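Uncharacterized protein (Bordetella bronchiseptica, PDB 4XG0) probably phosphorylates acid sugars as a kinase of the DUF1537 family, with a sugar-binding N-terminal domain and a nucleotide-binding C-terminal domain. Local coordinates at residues Pro258-Thr264 with Ala352-Thr358; Ala282-Thr288 with Ala317-Pro323. One frame throughout, in Å; residues are numbered along the deposited sequence.

Both contacts belong to one mixed sheet in the region assigned as the nucleotide-binding C-terminal domain, and their centres lie about 10 Å apart. Across the sheet the strands run 283-285, 317-321, 259-263, 354-358, so interaction 2 pairs one outermost strand, 283-285, with its neighbour and interaction 1 joins the next two. Strands 259-263 and 317-321 are themselves adjacent, which makes the four strands continuous. Along the chain, both segments of interaction 2 fall between Pro258-Thr264 and Ala352-Thr358. Helix 268-279 leads from strand 259-263 to the edge strand, and helix 334-349 leads from 317-321 to 354-358, giving the alternating strand-helix order of an alpha/beta domain.

Interaction 1 (Pro258-Thr264 with Ala352-Thr358); sequences PVLVVVT and AAGVVAT
This is a buried pairing of parallel strands, 259-263 beside 354-358, inside the mixed, largely parallel sheet of an alpha/beta/alpha sandwich, the presumed nucleotide-binding domain. The axes approach to 4.7 Å and run 14° apart. Backbone bonds alternate between the strands: Leu260 N reaches Gly354 O, Val356 N reaches Leu260 O, Val262 N bonds Val356 O, and Thr358 N bonds Val262 O. Each end is closed from a loop residue, with Ala353 N giving to Pro258 O from above the carbonyl plane, 48° out of it.

Beta-branched valines suit the extended chain and fill both faces. Val259, Val261, Val263, Val356 and Thr358 share the face covered by helix 412-421. There Val259 CG1 meets Val356 CG2 at 4.0 Å, while Val261 CG2 lies alongside Val356 CB at 4.1 Å. Val356 CG1 is anti to the backbone N (chi1 179°), which sets CG2 beside that N and turns it toward Val259. Thr358 turns its methyl to this contact, CG2 lying 4.1 Å from Val263 CG1, and its OG1 bonds Lys403 O on the next strand. Leu260, Val262 and Val355 occupy the face against helix 334-349, and the backbone Val355 CA comes within 3.1 Å of Leu260 O. At the C-terminal end, Thr358 O accepts Thr264 N at 2.8 Å and, weakly, Thr264 OG1 at 3.4 Å.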
loop_
_atom_site.group_PDB
_atom_site.type_symbol
_atom_site.label_atom_id
_atom_site.label_comp_id
_atom_site.label_asym_id
_atom_site.label_seq_id
_atom_site.Cartn_x
_atom_site.Cartn_y
_atom_site.Cartn_z
ATOM N N PRO A 258 -14.858 -4.571 -5.364
ATOM C CA PRO A 258 -14.980 -3.312 -4.638
ATOM C C PRO A 258 -15.046 -3.539 -3.149
ATOM O O PRO A 258 -15.429 -4.612 -2.703
ATOM C CB PRO A 258 -16.314 -2.777 -5.135
ATOM C CG PRO A 258 -17.123 -3.997 -5.315
ATOM C CD PRO A 258 -16.160 -5.021 -5.876
ATOM N N VAL A 259 -14.639 -2.541 -2.385
ATOM C CA VAL A 259 -14.964 -2.475 -0.981
ATOM C C VAL A 259 -16.383 -1.957 -0.866
ATOM O O VAL A 259 -16.742 -0.944 -1.475
ATOM C CB VAL A 259 -13.989 -1.528 -0.209
ATOM C CG1 VAL A 259 -14.515 -1.303 1.181
ATOM C CG2 VAL A 259 -12.634 -2.139 -0.124
ATOM N N LEU A 260 -17.215 -2.667 -0.111
ATOM C CA LEU A 260 -18.577 -2.254 0.134
ATOM C C LEU A 260 -18.658 -1.520 1.477
ATOM O O LEU A 260 -18.257 -2.061 2.490
ATOM C CB LEU A 260 -19.474 -3.506 0.201
ATOM C CG LEU A 260 -20.944 -3.223 0.432
ATOM C CD1 LEU A 260 -21.518 -2.359 -0.689
ATOM C CD2 LEU A 260 -21.711 -4.538 0.530
ATOM N N VAL A 261 -19.177 -0.292 1.478
ATOM C CA VAL A 261 -19.342 0.489 2.686
ATOM C C VAL A 261 -20.825 0.696 3.024
ATOM O O VAL A 261 -21.595 1.164 2.196
ATOM C CB VAL A 261 -18.643 1.844 2.537
ATOM C CG1 VAL A 261 -18.751 2.654 3.812
ATOM C CG2 VAL A 261 -17.215 1.634 2.109
ATOM N N VAL A 262 -21.219 0.321 4.252
ATOM C CA VAL A 262 -22.600 0.361 4.651
ATOM C C VAL A 262 -22.700 1.359 5.788
ATOM O O VAL A 262 -22.026 1.220 6.829
ATOM C CB VAL A 262 -23.103 -1.016 5.093
ATOM C CG1 VAL A 262 -24.549 -0.922 5.457
ATOM C CG2 VAL A 262 -22.888 -2.006 3.974
ATOM N N VAL A 263 -23.493 2.392 5.554
ATOM C CA VAL A 263 -23.649 3.481 6.508
ATOM C C VAL A 263 -25.090 3.572 6.941
ATOM O O VAL A 263 -25.943 4.020 6.183
ATOM C CB VAL A 263 -23.238 4.837 5.890
ATOM C CG1 VAL A 263 -23.291 5.958 6.931
ATOM C CG2 VAL A 263 -21.874 4.720 5.268
ATOM N N THR A 264 -25.349 3.153 8.173
ATOM C CA THR A 264 -26.701 3.172 8.725
ATOM C C THR A 264 -26.902 4.272 9.750
ATOM O O THR A 264 -28.044 4.572 10.141
ATOM C CB THR A 264 -27.027 1.825 9.400
ATOM O OG1 THR A 264 -26.085 1.588 10.450
ATOM C CG2 THR A 264 -26.941 0.711 8.416
ATOM N N ALA A 352 -16.676 -9.018 -3.071
ATOM C CA ALA A 352 -16.201 -7.755 -2.536
ATOM C C ALA A 352 -14.840 -8.004 -1.942
ATOM O O ALA A 352 -14.525 -9.114 -1.477
ATOM C CB ALA A 352 -17.168 -7.202 -1.475
ATOM N N ALA A 353 -14.015 -6.969 -1.972
ATOM C CA ALA A 353 -12.731 -7.012 -1.338
ATOM C C ALA A 353 -12.825 -6.962 0.177
ATOM O O ALA A 353 -11.900 -7.373 0.864
ATOM C CB ALA A 353 -11.879 -5.829 -1.845
ATOM N N GLY A 354 -13.953 -6.455 0.677
ATOM C CA GLY A 354 -14.236 -6.302 2.092
ATOM C C GLY A 354 -15.468 -5.437 2.310
ATOM O O GLY A 354 -16.053 -4.909 1.351
ATOM N N VAL A 355 -15.849 -5.307 3.576
ATOM C CA VAL A 355 -16.973 -4.504 4.001
ATOM C C VAL A 355 -16.549 -3.584 5.118
ATOM O O VAL A 355 -15.752 -3.954 5.982
ATOM C CB VAL A 355 -18.131 -5.377 4.512
ATOM C CG1 VAL A 355 -19.333 -4.491 4.911
ATOM C CG2 VAL A 355 -18.519 -6.345 3.474
ATOM N N VAL A 356 -17.071 -2.365 5.078
ATOM C CA VAL A 356 -16.907 -1.412 6.151
ATOM C C VAL A 356 -18.317 -1.061 6.648
ATOM O O VAL A 356 -19.232 -0.801 5.849
ATOM C CB VAL A 356 -16.223 -0.107 5.646
ATOM C CG1 VAL A 356 -16.090 0.876 6.769
ATOM C CG2 VAL A 356 -14.882 -0.393 5.033
ATOM N N ALA A 357 -18.536 -1.113 7.949
ATOM C CA ALA A 357 -19.881 -0.869 8.467
ATOM C C ALA A 357 -19.834 0.116 9.607
ATOM O O ALA A 357 -19.040 -0.008 10.549
ATOM C CB ALA A 357 -20.555 -2.192 8.918
ATOM N N THR A 358 -20.687 1.129 9.514
ATOM C CA THR A 358 -20.866 2.085 10.591
ATOM C C THR A 358 -22.340 2.540 10.645
ATOM O O THR A 358 -22.999 2.616 9.615
ATOM C CB THR A 358 -19.921 3.307 10.404
ATOM O OG1 THR A 358 -19.856 4.077 11.607
ATOM C CG2 THR A 358 -20.403 4.219 9.305
#

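Interaction 2 (Ala282-Thr288 with Ala317-Pro323)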
loop_
_atom_site.group_PDB
_atom_site.type_symbol
_atom_site.label_atom_id
_atom_site.label_comp_id
_atom_site.label_asym_id
_atom_site.label_seq_id
_atom_site.Cartn_x
_atom_site.Cartn_y
_atom_site.Cartn_z
ATOM N N ALA A 282 -16.982 6.955 -4.763
ATOM C CA ALA A 282 -17.753 5.754 -4.459
ATOM C C ALA A 282 -19.145 5.792 -5.077
ATOM O O ALA A 282 -19.889 6.753 -4.924
ATOM C CB ALA A 282 -17.848 5.538 -2.978
ATOM N N ARG A 283 -19.492 4.749 -5.807
ATOM C CA ARG A 283 -20.838 4.639 -6.324
ATOM C C ARG A 283 -21.800 4.378 -5.173
ATOM O O ARG A 283 -21.617 3.439 -4.392
ATOM C CB ARG A 283 -20.908 3.529 -7.369
ATOM C CG ARG A 283 -20.072 3.851 -8.603
ATOM C CD ARG A 283 -20.640 3.248 -9.890
ATOM N NE ARG A 283 -20.169 3.990 -11.063
ATOM C CZ ARG A 283 -19.084 3.685 -11.778
ATOM N NH1 ARG A 283 -18.744 4.441 -12.820
ATOM N NH2 ARG A 283 -18.335 2.632 -11.471
ATOM N N THR A 284 -22.835 5.206 -5.088
ATOM C CA THR A 284 -23.622 5.293 -3.869
ATOM C C THR A 284 -25.104 4.997 -4.099
ATOM O O THR A 284 -25.746 5.613 -4.949
ATOM C CB THR A 284 -23.443 6.694 -3.261
ATOM O OG1 THR A 284 -22.070 6.868 -2.865
ATOM C CG2 THR A 284 -24.335 6.900 -2.059
ATOM N N TRP A 285 -25.643 4.063 -3.331
ATOM C CA TRP A 285 -27.084 3.847 -3.296
ATOM C C TRP A 285 -27.589 4.593 -2.083
ATOM O O TRP A 285 -27.220 4.260 -0.948
ATOM C CB TRP A 285 -27.404 2.350 -3.166
ATOM C CG TRP A 285 -28.820 1.989 -3.367
ATOM C CD1 TRP A 285 -29.624 2.369 -4.402
ATOM C CD2 TRP A 285 -29.619 1.129 -2.535
ATOM N NE1 TRP A 285 -30.878 1.804 -4.262
ATOM C CE2 TRP A 285 -30.895 1.036 -3.128
ATOM C CE3 TRP A 285 -29.386 0.453 -1.340
ATOM C CZ2 TRP A 285 -31.928 0.286 -2.568
ATOM C CZ3 TRP A 285 -30.419 -0.296 -0.790
ATOM C CH2 TRP A 285 -31.659 -0.376 -1.407
ATOM N N ALA A 286 -28.388 5.631 -2.325
ATOM C CA ALA A 286 -28.986 6.421 -1.254
ATOM C C ALA A 286 -30.498 6.457 -1.397
ATOM O O ALA A 286 -31.074 7.467 -1.804
ATOM C CB ALA A 286 -28.428 7.847 -1.295
ATOM N N PRO A 287 -31.162 5.342 -1.071
ATOM C CA PRO A 287 -32.612 5.248 -1.247
ATOM C C PRO A 287 -33.419 5.973 -0.185
ATOM O O PRO A 287 -32.949 6.179 0.919
ATOM C CB PRO A 287 -32.865 3.736 -1.130
ATOM C CG PRO A 287 -31.823 3.257 -0.206
ATOM C CD PRO A 287 -30.584 4.099 -0.532
ATOM N N THR A 288 -34.645 6.338 -0.535
ATOM C CA THR A 288 -35.607 6.824 0.430
ATOM C C THR A 288 -36.137 5.632 1.207
ATOM O O THR A 288 -35.855 4.489 0.856
ATOM C CB THR A 288 -36.798 7.473 -0.266
ATOM O OG1 THR A 288 -37.509 6.466 -0.991
ATOM C CG2 THR A 288 -36.329 8.530 -1.224
ATOM N N ALA A 317 -14.996 1.486 -4.689
ATOM C CA ALA A 317 -15.866 1.359 -3.537
ATOM C C ALA A 317 -17.316 1.542 -3.925
ATOM O O ALA A 317 -17.631 2.330 -4.808
ATOM C CB ALA A 317 -15.475 2.391 -2.483
ATOM N N LEU A 318 -18.192 0.785 -3.267
ATOM C CA LEU A 318 -19.640 0.966 -3.370
ATOM C C LEU A 318 -20.141 1.369 -1.986
ATOM O O LEU A 318 -19.647 0.838 -0.999
ATOM C CB LEU A 318 -20.303 -0.344 -3.793
ATOM C CG LEU A 318 -19.838 -0.927 -5.135
ATOM C CD1 LEU A 318 -20.352 -2.335 -5.320
ATOM C CD2 LEU A 318 -20.292 -0.053 -6.256
ATOM N N MET A 319 -21.089 2.299 -1.903
ATOM C CA MET A 319 -21.655 2.697 -0.617
ATOM C C MET A 319 -23.171 2.568 -0.586
ATOM O O MET A 319 -23.849 3.014 -1.501
ATOM C CB MET A 319 -21.250 4.129 -0.238
ATOM C CG MET A 319 -21.733 4.563 1.131
ATOM S SD MET A 319 -21.037 6.168 1.630
ATOM C CE MET A 319 -21.882 7.224 0.462
ATOM N N LEU A 320 -23.688 1.917 0.460
ATOM C CA LEU A 320 -25.119 1.932 0.761
ATOM C C LEU A 320 -25.372 2.882 1.919
ATOM O O LEU A 320 -24.841 2.694 3.018
ATOM C CB LEU A 320 -25.627 0.537 1.122
ATOM C CG LEU A 320 -25.011 -0.606 0.332
ATOM C CD1 LEU A 320 -25.640 -1.939 0.766
ATOM C CD2 LEU A 320 -25.217 -0.413 -1.151
ATOM N N LEU A 321 -26.167 3.909 1.656
ATOM C CA LEU A 321 -26.443 4.959 2.618
ATOM C C LEU A 321 -27.888 4.894 3.148
ATOM O O LEU A 321 -28.846 5.010 2.381
ATOM C CB LEU A 321 -26.186 6.310 1.955
ATOM C CG LEU A 321 -26.316 7.549 2.854
ATOM C CD1 LEU A 321 -25.414 7.391 4.076
ATOM C CD2 LEU A 321 -25.988 8.814 2.058
ATOM N N ALA A 322 -28.039 4.730 4.462
ATOM C CA ALA A 322 -29.362 4.624 5.076
ATOM C C ALA A 322 -30.085 5.947 5.062
ATOM O O ALA A 322 -29.478 6.966 5.317
ATOM C CB ALA A 322 -29.241 4.156 6.504
ATOM N N PRO A 323 -31.391 5.936 4.774
ATOM C CA PRO A 323 -32.170 7.130 5.111
ATOM C C PRO A 323 -32.580 7.088 6.590
ATOM O O PRO A 323 -32.574 6.024 7.226
ATOM C CB PRO A 323 -33.381 7.006 4.197
ATOM C CG PRO A 323 -33.575 5.575 4.031
ATOM C CD PRO A 323 -32.204 4.939 4.052
HETATM O O HOH W 1 -30.450 7.064 1.871
#
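Strand 283-285 runs parallel to 317-321, the axes of the two strands approaching to 4.7 Å with their directions 20° apart, and four backbone bonds join them: Arg283 N to Ala317 O, Met319 N to Arg283 O, Trp285 N to Met319 O, and Leu321 N to Trp285 O. The first, from Arg283 N to Ala317 O, is long and bent (3.2 Å, 138° at the hydrogen).

Thr284 and Met319 lie side by side on the face covered by helix 268-279. Met319 extends through its first two torsions and bends at the last (chi3 69°), which carries CE to 3.4 Å from Thr284 OG1 and 3.5 Å from Thr284 CG2. Threonine suits this border because its methyl packs on CE while Thr284 OG1 bonds Ala282 O in its own segment, at 3.0 Å.

Arg283, Trp285, Leu318 and Leu320 point to the other face, where Trp285 and Leu320 meet helix 334-349. Leu318 CD2 packs on Arg283 at 3.8 Å through CB alone, while the rest of the arginine leads away. Leu320 CD2 meets Trp285 CB. Pro287 CG sits over the centre of the Trp285 indole, 3.6 Å above its plane; Trp301 stacks with the ring, and NE1 is satisfied by Asn297 OD1.

Beyond the strands, one water donates to both Pro287 O and Leu321 O, and Pro323 CG presses against Pro287 O at 3.2 Å. Thr288 then N-caps helix 289-292. Strand 259-263, helix 268-279 and strand 283-285 follow one another as beta-alpha-beta, with 317-321 between the two strands in this parallel part of the alpha/beta sheet.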